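Local coordinates for protein alpha-L-rhamnosidase (Streptomyces avermitilis, PDB 3W5N) that hydrolyses terminal non-reducing alpha-L-rhamnose residues, releasing L-rhamnose from citrus flavonoids such as naringin and from the arabinogalactan-protein gum arabic, at residues V666-A671 / D680-V685; S626-T631 / T662-D667; T641-V646 / A693-A698; V385-P390 / A633-L638. All coordinates share one frame; numbering follows the deposited sequence.

Contact 1 (V666-A671 / D680-V685). With RAM (alpha-L-rhamnopyranose), chain G.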
loop_
_atom_site.group_PDB
_atom_site.type_symbol
_atom_site.label_atom_id
_atom_site.label_comp_id
_atom_site.label_asym_id
_atom_site.label_seq_id
_atom_site.Cartn_x
_atom_site.Cartn_y
_atom_site.Cartn_z
ATOM N N VAL A 666 0.899 -13.404 -4.694
ATOM C CA VAL A 666 0.233 -13.599 -5.986
ATOM C C VAL A 666 0.667 -12.518 -6.974
ATOM O O VAL A 666 0.966 -12.839 -8.136
ATOM C CB VAL A 666 -1.304 -13.625 -5.863
ATOM C CG1 VAL A 666 -1.959 -13.746 -7.240
ATOM C CG2 VAL A 666 -1.719 -14.775 -4.965
ATOM N N ASP A 667 0.727 -11.255 -6.526
ATOM C CA ASP A 667 1.201 -10.165 -7.402
ATOM C C ASP A 667 2.633 -10.412 -7.846
ATOM O O ASP A 667 2.975 -10.179 -9.016
ATOM C CB ASP A 667 1.157 -8.784 -6.724
ATOM C CG ASP A 667 -0.249 -8.329 -6.374
ATOM O OD1 ASP A 667 -1.223 -8.608 -7.137
ATOM O OD2 ASP A 667 -0.362 -7.642 -5.331
ATOM N N LEU A 668 3.476 -10.834 -6.907
ATOM C CA LEU A 668 4.889 -11.096 -7.221
ATOM C C LEU A 668 5.027 -12.208 -8.270
ATOM O O LEU A 668 5.775 -12.066 -9.261
ATOM C CB LEU A 668 5.671 -11.422 -5.953
ATOM C CG LEU A 668 7.183 -11.639 -6.159
ATOM C CD1 LEU A 668 7.844 -10.330 -6.578
ATOM C CD2 LEU A 668 7.795 -12.197 -4.889
ATOM N N ARG A 669 4.280 -13.292 -8.089
ATOM C CA ARG A 669 4.323 -14.388 -9.074
ATOM C C ARG A 669 3.694 -14.012 -10.403
ATOM O O ARG A 669 4.158 -14.481 -11.443
ATOM C CB ARG A 669 3.734 -15.698 -8.525
ATOM C CG ARG A 669 4.620 -16.348 -7.467
ATOM C CD ARG A 669 4.078 -17.700 -7.006
ATOM N NE ARG A 669 2.780 -17.565 -6.333
ATOM C CZ ARG A 669 2.620 -17.415 -5.022
ATOM N NH1 ARG A 669 3.667 -17.359 -4.202
ATOM N NH2 ARG A 669 1.388 -17.334 -4.524
ATOM N N ASP A 670 2.694 -13.134 -10.396
ATOM C CA ASP A 670 2.130 -12.594 -11.652
ATOM C C ASP A 670 3.182 -11.828 -12.461
ATOM O O ASP A 670 3.066 -11.725 -13.681
ATOM C CB ASP A 670 0.975 -11.607 -11.395
ATOM C CG ASP A 670 -0.354 -12.288 -11.167
ATOM O OD1 ASP A 670 -0.481 -13.510 -11.445
ATOM O OD2 ASP A 670 -1.296 -11.584 -10.724
ATOM N N ALA A 671 4.178 -11.273 -11.774
ATOM C CA ALA A 671 5.193 -10.429 -12.419
ATOM C C ALA A 671 6.495 -11.168 -12.755
ATOM O O ALA A 671 7.370 -10.604 -13.453
ATOM C CB ALA A 671 5.498 -9.213 -11.551
ATOM N N ASP A 680 11.913 -6.302 -9.236
ATOM C CA ASP A 680 12.283 -5.434 -8.127
ATOM C C ASP A 680 11.032 -4.904 -7.414
ATOM O O ASP A 680 11.041 -4.689 -6.202
ATOM C CB ASP A 680 13.104 -4.260 -8.647
ATOM C CG ASP A 680 14.484 -4.689 -9.188
ATOM O OD1 ASP A 680 14.865 -5.868 -9.050
ATOM O OD2 ASP A 680 15.182 -3.820 -9.752
ATOM N N VAL A 681 9.979 -4.660 -8.186
ATOM C CA VAL A 681 8.670 -4.278 -7.613
ATOM C C VAL A 681 7.536 -5.161 -8.140
ATOM O O VAL A 681 7.591 -5.677 -9.267
ATOM C CB VAL A 681 8.327 -2.776 -7.858
ATOM C CG1 VAL A 681 9.407 -1.870 -7.245
ATOM C CG2 VAL A 681 8.120 -2.483 -9.343
ATOM N N ALA A 682 6.483 -5.324 -7.327
ATOM C CA ALA A 682 5.287 -6.029 -7.765
ATOM C C ALA A 682 4.052 -5.405 -7.110
ATOM O O ALA A 682 4.043 -5.217 -5.907
ATOM C CB ALA A 682 5.375 -7.508 -7.410
ATOM N N PRO A 683 3.009 -5.089 -7.899
ATOM C CA PRO A 683 2.909 -5.191 -9.361
ATOM C C PRO A 683 4.048 -4.475 -10.090
ATOM O O PRO A 683 4.550 -3.464 -9.617
ATOM C CB PRO A 683 1.578 -4.502 -9.669
ATOM C CG PRO A 683 0.747 -4.737 -8.442
ATOM C CD PRO A 683 1.732 -4.616 -7.309
ATOM N N ALA A 684 4.453 -5.038 -11.220
ATOM C CA ALA A 684 5.590 -4.521 -11.970
ATOM C C ALA A 684 5.142 -3.362 -12.864
ATOM O O ALA A 684 4.313 -3.518 -13.756
ATOM C CB ALA A 684 6.241 -5.636 -12.779
ATOM N N VAL A 685 5.662 -2.184 -12.563
ATOM C CA VAL A 685 5.412 -0.983 -13.366
ATOM C C VAL A 685 6.728 -0.226 -13.520
ATOM O O VAL A 685 7.626 -0.369 -12.687
ATOM C CB VAL A 685 4.351 -0.063 -12.720
ATOM C CG1 VAL A 685 2.983 -0.733 -12.715
ATOM C CG2 VAL A 685 4.752 0.333 -11.302
HETATM C C1 RAM G . 3.366 -2.135 -19.530
HETATM C C2 RAM G . 4.829 -1.941 -19.127
HETATM C C3 RAM G . 4.971 -0.754 -18.168
HETATM C C4 RAM G . 4.028 -0.889 -16.968
HETATM C C5 RAM G . 2.593 -1.219 -17.414
HETATM C C6 RAM G . 1.712 -1.620 -16.237
HETATM O O1 RAM G . 2.892 -1.011 -20.291
HETATM O O2 RAM G . 5.282 -3.147 -18.492
HETATM O O3 RAM G . 6.325 -0.628 -17.715
HETATM O O4 RAM G . 4.087 0.317 -16.186
HETATM O O5 RAM G . 2.573 -2.310 -18.348
#
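The carboxylate of Asp667 comes up to the pyrrolidine ring of Pro683 with OD2 4.2 Å from the ring carbon CD, a loose approach in which the two side chains cross obliquely. The peptide bond before Pro683 is cis, a second flat group, and it bends the loop where it runs along helix 658-671. On the Ala682 side of that bond, CB is directed toward the helix and lies 3.6 Å from Leu668 CA, close to the helical backbone itself. Alanine suits this place because its single methyl lets the loop come this close to the helical backbone. Leu668 has CG trans to its amide nitrogen (chi1 -177°), which, with the second torsion, brings CD1 to 3.8 Å from Ala682 CB. One turn further along, Ala671 CB meets Ala684 CB at 3.9 Å, methyl against methyl. Past this packing the loop reaches a bound rhamnose outside the catalytic pocket, where Val685 CA lies 3.4 Å from sugar O4, and Gly686 and Gln392 hydrogen-bond the same sugar. No hydrogen bond crosses between the two segments. Asp667 OD2 is taken by Lys663 and Ala682 O by the indole of Trp664, so these two oxygens find their partners outside the pair of segments, and what joins helix to loop is apolar packing of alanine methyls against the helix and Leu668.

Contact 2 (S626-T631 / T662-D667). With RAM (alpha-L-rhamnopyranose), chain C.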
loop_
_atom_site.group_PDB
_atom_site.type_symbol
_atom_site.label_atom_id
_atom_site.label_comp_id
_atom_site.label_asym_id
_atom_site.label_seq_id
_atom_site.Cartn_x
_atom_site.Cartn_y
_atom_site.Cartn_z
ATOM N N SER A 626 -3.392 -1.949 0.128
ATOM C CA SER A 626 -3.490 -2.801 -1.087
ATOM C C SER A 626 -2.215 -3.591 -1.425
ATOM O O SER A 626 -2.279 -4.803 -1.693
ATOM C CB SER A 626 -3.998 -2.018 -2.334
ATOM O OG SER A 626 -4.165 -2.932 -3.417
ATOM N N VAL A 627 -1.063 -2.918 -1.431
ATOM C CA VAL A 627 0.230 -3.573 -1.648
ATOM C C VAL A 627 1.191 -3.065 -0.571
ATOM O O VAL A 627 1.020 -1.942 -0.097
ATOM C CB VAL A 627 0.836 -3.294 -3.057
ATOM C CG1 VAL A 627 -0.106 -3.732 -4.175
ATOM C CG2 VAL A 627 1.240 -1.830 -3.235
ATOM N N PRO A 628 2.183 -3.877 -0.170
ATOM C CA PRO A 628 3.174 -3.382 0.793
ATOM C C PRO A 628 4.146 -2.399 0.123
ATOM O O PRO A 628 4.965 -2.800 -0.708
ATOM C CB PRO A 628 3.881 -4.655 1.270
ATOM C CG PRO A 628 3.754 -5.600 0.121
ATOM C CD PRO A 628 2.431 -5.286 -0.541
ATOM N N THR A 629 4.019 -1.119 0.477
ATOM C CA THR A 629 4.746 -0.072 -0.218
ATOM C C THR A 629 6.031 0.313 0.484
ATOM O O THR A 629 6.186 0.085 1.696
ATOM C CB THR A 629 3.886 1.199 -0.429
ATOM O OG1 THR A 629 3.303 1.610 0.817
ATOM C CG2 THR A 629 2.776 0.937 -1.431
ATOM N N ASP A 630 6.934 0.912 -0.295
ATOM C CA ASP A 630 8.144 1.515 0.248
ATOM C C ASP A 630 7.832 2.802 1.014
ATOM O O ASP A 630 8.312 2.997 2.121
ATOM C CB ASP A 630 9.153 1.790 -0.863
ATOM C CG ASP A 630 8.628 2.758 -1.947
ATOM O OD1 ASP A 630 7.459 2.733 -2.359
ATOM O OD2 ASP A 630 9.435 3.560 -2.404
ATOM N N THR A 631 7.012 3.665 0.422
ATOM C CA THR A 631 6.624 4.934 1.040
ATOM C C THR A 631 5.208 5.274 0.600
ATOM O O THR A 631 4.821 4.931 -0.505
ATOM C CB THR A 631 7.581 6.085 0.648
ATOM O OG1 THR A 631 6.949 7.335 0.926
ATOM C CG2 THR A 631 7.891 6.052 -0.830
ATOM N N THR A 662 -0.129 -12.850 1.495
ATOM C CA THR A 662 -0.595 -13.886 0.543
ATOM C C THR A 662 -1.027 -13.259 -0.784
ATOM O O THR A 662 -0.598 -13.701 -1.874
ATOM C CB THR A 662 -1.727 -14.751 1.139
ATOM O OG1 THR A 662 -1.218 -15.479 2.262
ATOM C CG2 THR A 662 -2.253 -15.770 0.109
ATOM N N LYS A 663 -1.854 -12.221 -0.689
ATOM C CA LYS A 663 -2.288 -11.457 -1.846
ATOM C C LYS A 663 -1.065 -10.906 -2.578
ATOM O O LYS A 663 -0.964 -11.038 -3.808
ATOM C CB LYS A 663 -3.236 -10.318 -1.405
ATOM C CG LYS A 663 -3.808 -9.484 -2.533
ATOM C CD LYS A 663 -2.952 -8.261 -2.785
ATOM C CE LYS A 663 -3.605 -7.360 -3.807
ATOM N NZ LYS A 663 -2.614 -6.319 -4.240
ATOM N N TRP A 664 -0.153 -10.259 -1.850
ATOM C CA TRP A 664 1.009 -9.672 -2.511
ATOM C C TRP A 664 1.872 -10.718 -3.236
ATOM O O TRP A 664 2.414 -10.446 -4.316
ATOM C CB TRP A 664 1.872 -8.843 -1.558
ATOM C CG TRP A 664 3.039 -8.239 -2.293
ATOM C CD1 TRP A 664 3.001 -7.210 -3.201
ATOM C CD2 TRP A 664 4.400 -8.651 -2.204
ATOM N NE1 TRP A 664 4.271 -6.950 -3.673
ATOM C CE2 TRP A 664 5.148 -7.820 -3.075
ATOM C CE3 TRP A 664 5.062 -9.649 -1.485
ATOM C CZ2 TRP A 664 6.522 -7.961 -3.245
ATOM C CZ3 TRP A 664 6.455 -9.770 -1.632
ATOM C CH2 TRP A 664 7.157 -8.931 -2.516
ATOM N N LEU A 665 2.021 -11.893 -2.642
ATOM C CA LEU A 665 2.844 -12.939 -3.287
ATOM C C LEU A 665 2.234 -13.401 -4.608
ATOM O O LEU A 665 2.974 -13.737 -5.561
ATOM C CB LEU A 665 3.078 -14.099 -2.314
ATOM C CG LEU A 665 4.099 -13.818 -1.215
ATOM C CD1 LEU A 665 3.913 -14.843 -0.088
ATOM C CD2 LEU A 665 5.513 -13.845 -1.801
ATOM N N VAL A 666 0.899 -13.404 -4.694
ATOM C CA VAL A 666 0.233 -13.599 -5.986
ATOM C C VAL A 666 0.667 -12.518 -6.974
ATOM O O VAL A 666 0.966 -12.839 -8.136
ATOM C CB VAL A 666 -1.304 -13.625 -5.863
ATOM C CG1 VAL A 666 -1.959 -13.746 -7.240
ATOM C CG2 VAL A 666 -1.719 -14.775 -4.965
ATOM N N ASP A 667 0.727 -11.255 -6.526
ATOM C CA ASP A 667 1.201 -10.165 -7.402
ATOM C C ASP A 667 2.633 -10.412 -7.846
ATOM O O ASP A 667 2.975 -10.179 -9.016
ATOM C CB ASP A 667 1.157 -8.784 -6.724
ATOM C CG ASP A 667 -0.249 -8.329 -6.374
ATOM O OD1 ASP A 667 -1.223 -8.608 -7.137
ATOM O OD2 ASP A 667 -0.362 -7.642 -5.331
HETATM C C1 RAM C . 13.949 3.270 -3.158
HETATM C C2 RAM C . 12.643 2.592 -2.707
HETATM C C3 RAM C . 12.909 1.354 -1.818
HETATM C C4 RAM C . 14.240 0.624 -2.073
HETATM C C5 RAM C . 14.694 0.939 -3.471
HETATM C C6 RAM C . 15.986 0.159 -3.738
HETATM O O1 RAM C . 13.736 4.101 -4.304
HETATM O O2 RAM C . 11.802 3.594 -2.077
HETATM O O3 RAM C . 13.003 1.725 -0.450
HETATM O O4 RAM C . 14.135 -0.811 -1.936
HETATM O O5 RAM C . 14.953 2.340 -3.542
#
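Lys663 and Trp664 both carry CG trans to the backbone N (chi1 -177° and -179°), which sends their side chains off the helix toward 626-631. The lysine then bends at its second torsion (-93°) and runs extended to its tip, placing NZ 3.0 Å from Ser626 O. This hydrogen bond arrives from above the carbonyl plane, not along a lone pair. The same ammonium forms a salt bridge with Asp667 one helical turn on, 2.8 Å from NZ to OD2 on the syn lone pair, and a further bond to Trp347 O helps satisfy the buried charge. Val627 CG1 comes to 3.6 Å from Lys663 NZ, its side chain slanting across the lysine. A methionine in place of Lys663 would probably leave Ser626 O and the Asp667 carboxylate without their shared cationic partner. Both segments belong to the (α/α)6 barrel of the glycoside hydrolase 78 catalytic domain: 626-631 lies in the loop between helices 607-622 and 641-654, and 662-667 on helix 658-671. Pro628 lies on the indole of Trp664: its CG forms a CH-pi contact 3.7 Å from the centroid of the five-membered ring, while Pro628 CD is 3.3 Å from Trp664 CD1. Proline suits the spot, offering a compact, rigid hydrocarbon surface to a flat ring. Further along, rhamnose O2 donates to Asp630 OD2 at 2.4 Å, a very short bond whose geometry is doubtful.

Contact 3 (T641-V646 / A693-A698). With RAM (alpha-L-rhamnopyranose), chain C.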
loop_
_atom_site.group_PDB
_atom_site.type_symbol
_atom_site.label_atom_id
_atom_site.label_comp_id
_atom_site.label_asym_id
_atom_site.label_seq_id
_atom_site.Cartn_x
_atom_site.Cartn_y
_atom_site.Cartn_z
ATOM N N THR A 641 10.176 -5.196 -3.394
ATOM C CA THR A 641 10.448 -6.526 -2.864
ATOM C C THR A 641 11.460 -6.505 -1.709
ATOM O O THR A 641 11.264 -7.148 -0.692
ATOM C CB THR A 641 10.951 -7.456 -3.982
ATOM O OG1 THR A 641 12.081 -6.846 -4.637
ATOM C CG2 THR A 641 9.867 -7.704 -4.999
ATOM N N GLY A 642 12.548 -5.760 -1.868
ATOM C CA GLY A 642 13.547 -5.670 -0.817
ATOM C C GLY A 642 12.996 -5.231 0.523
ATOM O O GLY A 642 13.310 -5.833 1.569
ATOM N N ASP A 643 12.184 -4.171 0.504
ATOM C CA ASP A 643 11.697 -3.572 1.745
ATOM C C ASP A 643 10.820 -4.562 2.496
ATOM O O ASP A 643 10.926 -4.687 3.707
ATOM C CB ASP A 643 10.888 -2.294 1.463
ATOM C CG ASP A 643 11.668 -1.266 0.654
ATOM O OD1 ASP A 643 12.311 -1.646 -0.349
ATOM O OD2 ASP A 643 11.633 -0.060 1.028
ATOM N N ILE A 644 9.952 -5.262 1.778
ATOM C CA ILE A 644 9.072 -6.225 2.457
ATOM C C ILE A 644 9.819 -7.507 2.865
ATOM O O ILE A 644 9.508 -8.085 3.917
ATOM C CB ILE A 644 7.733 -6.490 1.705
ATOM C CG1 ILE A 644 6.765 -7.307 2.577
ATOM C CG2 ILE A 644 7.978 -7.215 0.382
ATOM C CD1 ILE A 644 6.440 -6.705 3.936
ATOM N N ASN A 645 10.820 -7.903 2.074
ATOM C CA ASN A 645 11.758 -8.988 2.468
ATOM C C ASN A 645 12.290 -8.716 3.880
ATOM O O ASN A 645 12.136 -9.534 4.798
ATOM C CB ASN A 645 12.920 -9.107 1.462
ATOM C CG ASN A 645 14.110 -9.908 1.999
ATOM O OD1 ASN A 645 13.942 -10.920 2.677
ATOM N ND2 ASN A 645 15.316 -9.455 1.682
ATOM N N VAL A 646 12.891 -7.549 4.064
ATOM C CA VAL A 646 13.511 -7.250 5.342
ATOM C C VAL A 646 12.486 -7.107 6.484
ATOM O O VAL A 646 12.745 -7.533 7.600
ATOM C CB VAL A 646 14.506 -6.053 5.261
ATOM C CG1 VAL A 646 15.496 -6.235 4.110
ATOM C CG2 VAL A 646 13.798 -4.734 5.131
ATOM N N ALA A 693 19.519 -9.637 -6.011
ATOM C CA ALA A 693 19.741 -10.253 -4.699
ATOM C C ALA A 693 19.243 -9.383 -3.563
ATOM O O ALA A 693 19.580 -8.205 -3.498
ATOM C CB ALA A 693 21.231 -10.526 -4.500
ATOM N N GLY A 694 18.467 -9.973 -2.651
ATOM C CA GLY A 694 17.893 -9.253 -1.503
ATOM C C GLY A 694 16.553 -8.608 -1.833
ATOM O O GLY A 694 15.835 -8.175 -0.940
ATOM N N TRP A 695 16.245 -8.517 -3.120
ATOM C CA TRP A 695 15.005 -7.911 -3.589
ATOM C C TRP A 695 14.114 -9.059 -4.095
ATOM O O TRP A 695 13.210 -9.471 -3.381
ATOM C CB TRP A 695 15.277 -6.785 -4.629
ATOM C CG TRP A 695 15.395 -5.424 -3.943
ATOM C CD1 TRP A 695 14.503 -4.392 -4.029
ATOM C CD2 TRP A 695 16.417 -4.993 -3.031
ATOM N NE1 TRP A 695 14.913 -3.340 -3.248
ATOM C CE2 TRP A 695 16.082 -3.686 -2.617
ATOM C CE3 TRP A 695 17.607 -5.573 -2.550
ATOM C CZ2 TRP A 695 16.874 -2.958 -1.724
ATOM C CZ3 TRP A 695 18.399 -4.844 -1.660
ATOM C CH2 TRP A 695 18.025 -3.552 -1.257
ATOM N N GLY A 696 14.428 -9.627 -5.255
ATOM C CA GLY A 696 13.654 -10.740 -5.822
ATOM C C GLY A 696 13.510 -11.891 -4.834
ATOM O O GLY A 696 12.496 -12.633 -4.855
ATOM N N ASP A 697 14.494 -12.036 -3.941
ATOM C CA ASP A 697 14.444 -13.088 -2.929
ATOM C C ASP A 697 13.230 -13.012 -1.996
ATOM O O ASP A 697 12.957 -13.963 -1.265
ATOM C CB ASP A 697 15.736 -13.131 -2.132
ATOM C CG ASP A 697 16.909 -13.485 -3.004
ATOM O OD1 ASP A 697 17.008 -14.675 -3.408
ATOM O OD2 ASP A 697 17.695 -12.561 -3.316
ATOM N N ALA A 698 12.498 -11.894 -2.030
ATOM C CA ALA A 698 11.263 -11.817 -1.263
ATOM C C ALA A 698 10.292 -12.940 -1.636
ATOM O O ALA A 698 9.482 -13.353 -0.810
ATOM C CB ALA A 698 10.602 -10.450 -1.412
HETATM C C1 RAM C . 13.949 3.270 -3.158
HETATM C C2 RAM C . 12.643 2.592 -2.707
HETATM C C3 RAM C . 12.909 1.354 -1.818
HETATM C C4 RAM C . 14.240 0.624 -2.073
HETATM C C5 RAM C . 14.694 0.939 -3.471
HETATM C C6 RAM C . 15.986 0.159 -3.738
HETATM O O1 RAM C . 13.736 4.101 -4.304
HETATM O O2 RAM C . 11.802 3.594 -2.077
HETATM O O3 RAM C . 13.003 1.725 -0.450
HETATM O O4 RAM C . 14.135 -0.811 -1.936
HETATM O O5 RAM C . 14.953 2.340 -3.542
#
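Trp695 leaves the loop with CB 3.2 Å from Thr641 OG1, a hydroxyl whose hydrogen bond goes to Asp680 O. Its CD1 comes 3.2 Å from Gly642 N, and the pyrrole part of the indole then spreads over the first turn of helix 641-654. Gly642 CA stands 3.5 Å from the centroid of the five-membered ring, 2° off the normal, as a CH-pi contact over the face. Glycine suits this place, since a beta carbon would run into the ring at CE2. Beyond it, NE1 donates to rhamnose O4 at 3.0 Å, the oxygen lying at the ring edge and in its plane, and CZ2 reaches sugar C6 at 3.8 Å. From the same helix turn, Asp643 receives the sugar's hydroxyls on both oxygens: O4 on OD1 at 2.6 Å and O3 on OD2 at 2.7 Å. One turn on from Thr641, Asn645 ND2 bonds to Gly694 O at 3.0 Å through a bent hydrogen bond, and Asn645 OD1 pairs with Thr701. Helix and loop thus supply one aromatic edge and one carboxylate to neighbouring sugar hydroxyls, forming part of the rhamnose-binding pocket of the (α/α)6 barrel catalytic domain.

Contact 4 (V385-P390 / A633-L638). With RAM (alpha-L-rhamnopyranose), chain C.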
loop_
_atom_site.group_PDB
_atom_site.type_symbol
_atom_site.label_atom_id
_atom_site.label_comp_id
_atom_site.label_asym_id
_atom_site.label_seq_id
_atom_site.Cartn_x
_atom_site.Cartn_y
_atom_site.Cartn_z
ATOM N N VAL A 385 1.036 6.754 -11.514
ATOM C CA VAL A 385 1.580 5.659 -10.716
ATOM C C VAL A 385 3.082 5.860 -10.599
ATOM O O VAL A 385 3.768 6.013 -11.619
ATOM C CB VAL A 385 1.312 4.285 -11.379
ATOM C CG1 VAL A 385 2.026 3.172 -10.635
ATOM C CG2 VAL A 385 -0.181 3.985 -11.409
ATOM N N GLY A 386 3.580 5.853 -9.359
ATOM C CA GLY A 386 5.010 6.065 -9.092
ATOM C C GLY A 386 5.582 7.282 -9.794
ATOM O O GLY A 386 4.936 8.338 -9.858
ATOM N N MET A 387 6.794 7.113 -10.335
ATOM C CA MET A 387 7.488 8.154 -11.085
ATOM C C MET A 387 7.171 8.075 -12.592
ATOM O O MET A 387 7.909 8.622 -13.419
ATOM C CB MET A 387 9.009 8.016 -10.886
ATOM C CG MET A 387 9.507 7.940 -9.440
ATOM S SD MET A 387 9.348 6.323 -8.621
ATOM C CE MET A 387 10.637 5.379 -9.441
ATOM N N PHE A 388 6.051 7.447 -12.949
ATOM C CA PHE A 388 5.839 6.971 -14.314
ATOM C C PHE A 388 4.665 7.587 -15.071
ATOM O O PHE A 388 4.424 7.234 -16.216
ATOM C CB PHE A 388 5.712 5.428 -14.300
ATOM C CG PHE A 388 6.736 4.753 -13.438
ATOM C CD1 PHE A 388 8.099 4.966 -13.655
ATOM C CD2 PHE A 388 6.341 3.917 -12.393
ATOM C CE1 PHE A 388 9.056 4.365 -12.837
ATOM C CE2 PHE A 388 7.287 3.311 -11.582
ATOM C CZ PHE A 388 8.647 3.534 -11.809
ATOM N N GLY A 389 3.922 8.486 -14.442
ATOM C CA GLY A 389 2.796 9.120 -15.132
ATOM C C GLY A 389 1.563 8.236 -15.238
ATOM O O GLY A 389 1.495 7.164 -14.603
ATOM N N PRO A 390 0.569 8.686 -16.016
ATOM C CA PRO A 390 -0.725 8.041 -16.015
ATOM C C PRO A 390 -0.894 6.971 -17.097
ATOM O O PRO A 390 0.054 6.656 -17.837
ATOM C CB PRO A 390 -1.679 9.218 -16.247
ATOM C CG PRO A 390 -0.909 10.137 -17.139
ATOM C CD PRO A 390 0.550 9.948 -16.790
ATOM N N ALA A 633 3.942 8.392 0.575
ATOM C CA ALA A 633 3.844 9.850 0.480
ATOM C C ALA A 633 4.323 10.429 -0.842
ATOM O O ALA A 633 3.624 11.232 -1.461
ATOM C CB ALA A 633 4.594 10.500 1.640
ATOM N N ARG A 634 5.540 10.094 -1.255
ATOM C CA ARG A 634 6.057 10.691 -2.489
ATOM C C ARG A 634 5.521 10.009 -3.749
ATOM O O ARG A 634 4.653 9.121 -3.668
ATOM C CB ARG A 634 7.596 10.713 -2.458
ATOM C CG ARG A 634 8.226 9.338 -2.583
ATOM C CD ARG A 634 9.732 9.463 -2.783
ATOM N NE ARG A 634 10.415 8.165 -2.723
ATOM C CZ ARG A 634 11.385 7.867 -1.858
ATOM N NH1 ARG A 634 11.783 8.760 -0.941
ATOM N NH2 ARG A 634 11.950 6.673 -1.887
ATOM N N ASP A 635 6.034 10.408 -4.914
ATOM C CA ASP A 635 5.637 9.803 -6.198
ATOM C C ASP A 635 6.271 8.432 -6.441
ATOM O O ASP A 635 7.013 8.229 -7.417
ATOM C CB ASP A 635 5.957 10.742 -7.362
ATOM C CG ASP A 635 7.435 11.122 -7.428
ATOM O OD1 ASP A 635 8.237 10.677 -6.551
ATOM O OD2 ASP A 635 7.788 11.878 -8.374
ATOM N N GLU A 636 5.990 7.492 -5.540
ATOM C CA GLU A 636 6.541 6.149 -5.659
ATOM C C GLU A 636 5.447 5.173 -5.215
ATOM O O GLU A 636 4.561 4.880 -5.998
ATOM C CB GLU A 636 7.849 6.018 -4.865
ATOM C CG GLU A 636 8.659 4.791 -5.254
ATOM C CD GLU A 636 10.164 4.955 -5.063
ATOM O OE1 GLU A 636 10.631 6.043 -4.643
ATOM O OE2 GLU A 636 10.884 3.985 -5.384
ATOM N N ARG A 637 5.467 4.735 -3.957
ATOM C CA ARG A 637 4.375 3.914 -3.411
ATOM C C ARG A 637 4.243 2.618 -4.202
ATOM O O ARG A 637 3.132 2.231 -4.605
ATOM C CB ARG A 637 3.047 4.672 -3.443
ATOM C CG ARG A 637 3.201 6.152 -3.105
ATOM C CD ARG A 637 1.857 6.752 -2.752
ATOM N NE ARG A 637 1.939 8.211 -2.728
ATOM C CZ ARG A 637 0.875 8.997 -2.644
ATOM N NH1 ARG A 637 -0.341 8.462 -2.596
ATOM N NH2 ARG A 637 1.036 10.314 -2.617
ATOM N N LEU A 638 5.382 1.963 -4.414
ATOM C CA LEU A 638 5.435 0.737 -5.189
ATOM C C LEU A 638 5.649 -0.475 -4.288
ATOM O O LEU A 638 6.134 -0.336 -3.176
ATOM C CB LEU A 638 6.556 0.840 -6.233
ATOM C CG LEU A 638 6.512 2.086 -7.131
ATOM C CD1 LEU A 638 7.767 2.097 -7.985
ATOM C CD2 LEU A 638 5.282 2.105 -8.019
HETATM C C1 RAM C . 13.949 3.270 -3.158
HETATM C C2 RAM C . 12.643 2.592 -2.707
HETATM C C3 RAM C . 12.909 1.354 -1.818
HETATM C C4 RAM C . 14.240 0.624 -2.073
HETATM C C5 RAM C . 14.694 0.939 -3.471
HETATM C C6 RAM C . 15.986 0.159 -3.738
HETATM O O1 RAM C . 13.736 4.101 -4.304
HETATM O O2 RAM C . 11.802 3.594 -2.077
HETATM O O3 RAM C . 13.003 1.725 -0.450
HETATM O O4 RAM C . 14.135 -0.811 -1.936
HETATM O O5 RAM C . 14.953 2.340 -3.542
HETATM O O HOH W 1 2.068 4.888 -7.159
#
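Gly386, in a type II' turn, packs its backbone against that of Glu636, its CA making a CA-H...O contact of 3.3 Å with Glu636 O. A water bridges the two segments, accepting from Gly386 N at 2.8 Å and donating to Glu636 O at 2.8 Å. Glycine fits the turn's positive phi, and a beta carbon would press on Leu638 CD2. Apolar contacts flank this point. Leu638 CD1 meets the edge of the Phe388 ring, 3.8 Å from CE2, and Met387, bent at its second and third torsions, runs beside Glu636 with SD 3.8 Å from CG. The charged interactions lie on the sugar side. Arg634 grips Glu636 side-on, NE at 2.9 Å and NH2 at 3.1 Å from the single atom OE1, both from one face of the carboxylate, while rhamnose O1 bonds to Glu636 OE2 at 3.1 Å. An alanine at Glu636 removes the acceptor of Arg634 NE and NH2, which would probably leave the guanidinium less firmly held and rhamnose O1 without this partner. Glu636 is the inferred proton donor, and OE2 also accepts from Trp640 NE1. The segment 385-390 touches its side chain only through sulfur, while the carboxylate oxygens are engaged by Arg634, Trp640 and the sugar, a division consistent with a fixed catalytic group facing the anomeric hydroxyl.

How the contacts relate
Contacts 1, 2 and 3 lie within the six-hairpin domain, whereas contact 4 brings a loop from the N-terminal domain range against the catalytic loop. Every touching residue of contacts 2 and 3 is buried; contact 1 has partly exposed Ala671 and Ala684, contact 4 the exposed Met387. Contacts 1 and 2 share helix 658-671 and are joined by the Trp664 NE1 to Ala682 O bond; contact 3 uses the preceding helix, 641-654, whose Ile644 and Thr641 pack on Trp664. Contact 1 has no hydrogen bond across its segments and is mainly apolar. Contacts 2, 3 and 4 turn polar where, with His916, they face one rhamnose, contact 2 also burying an ammonium; contact 1 touches another.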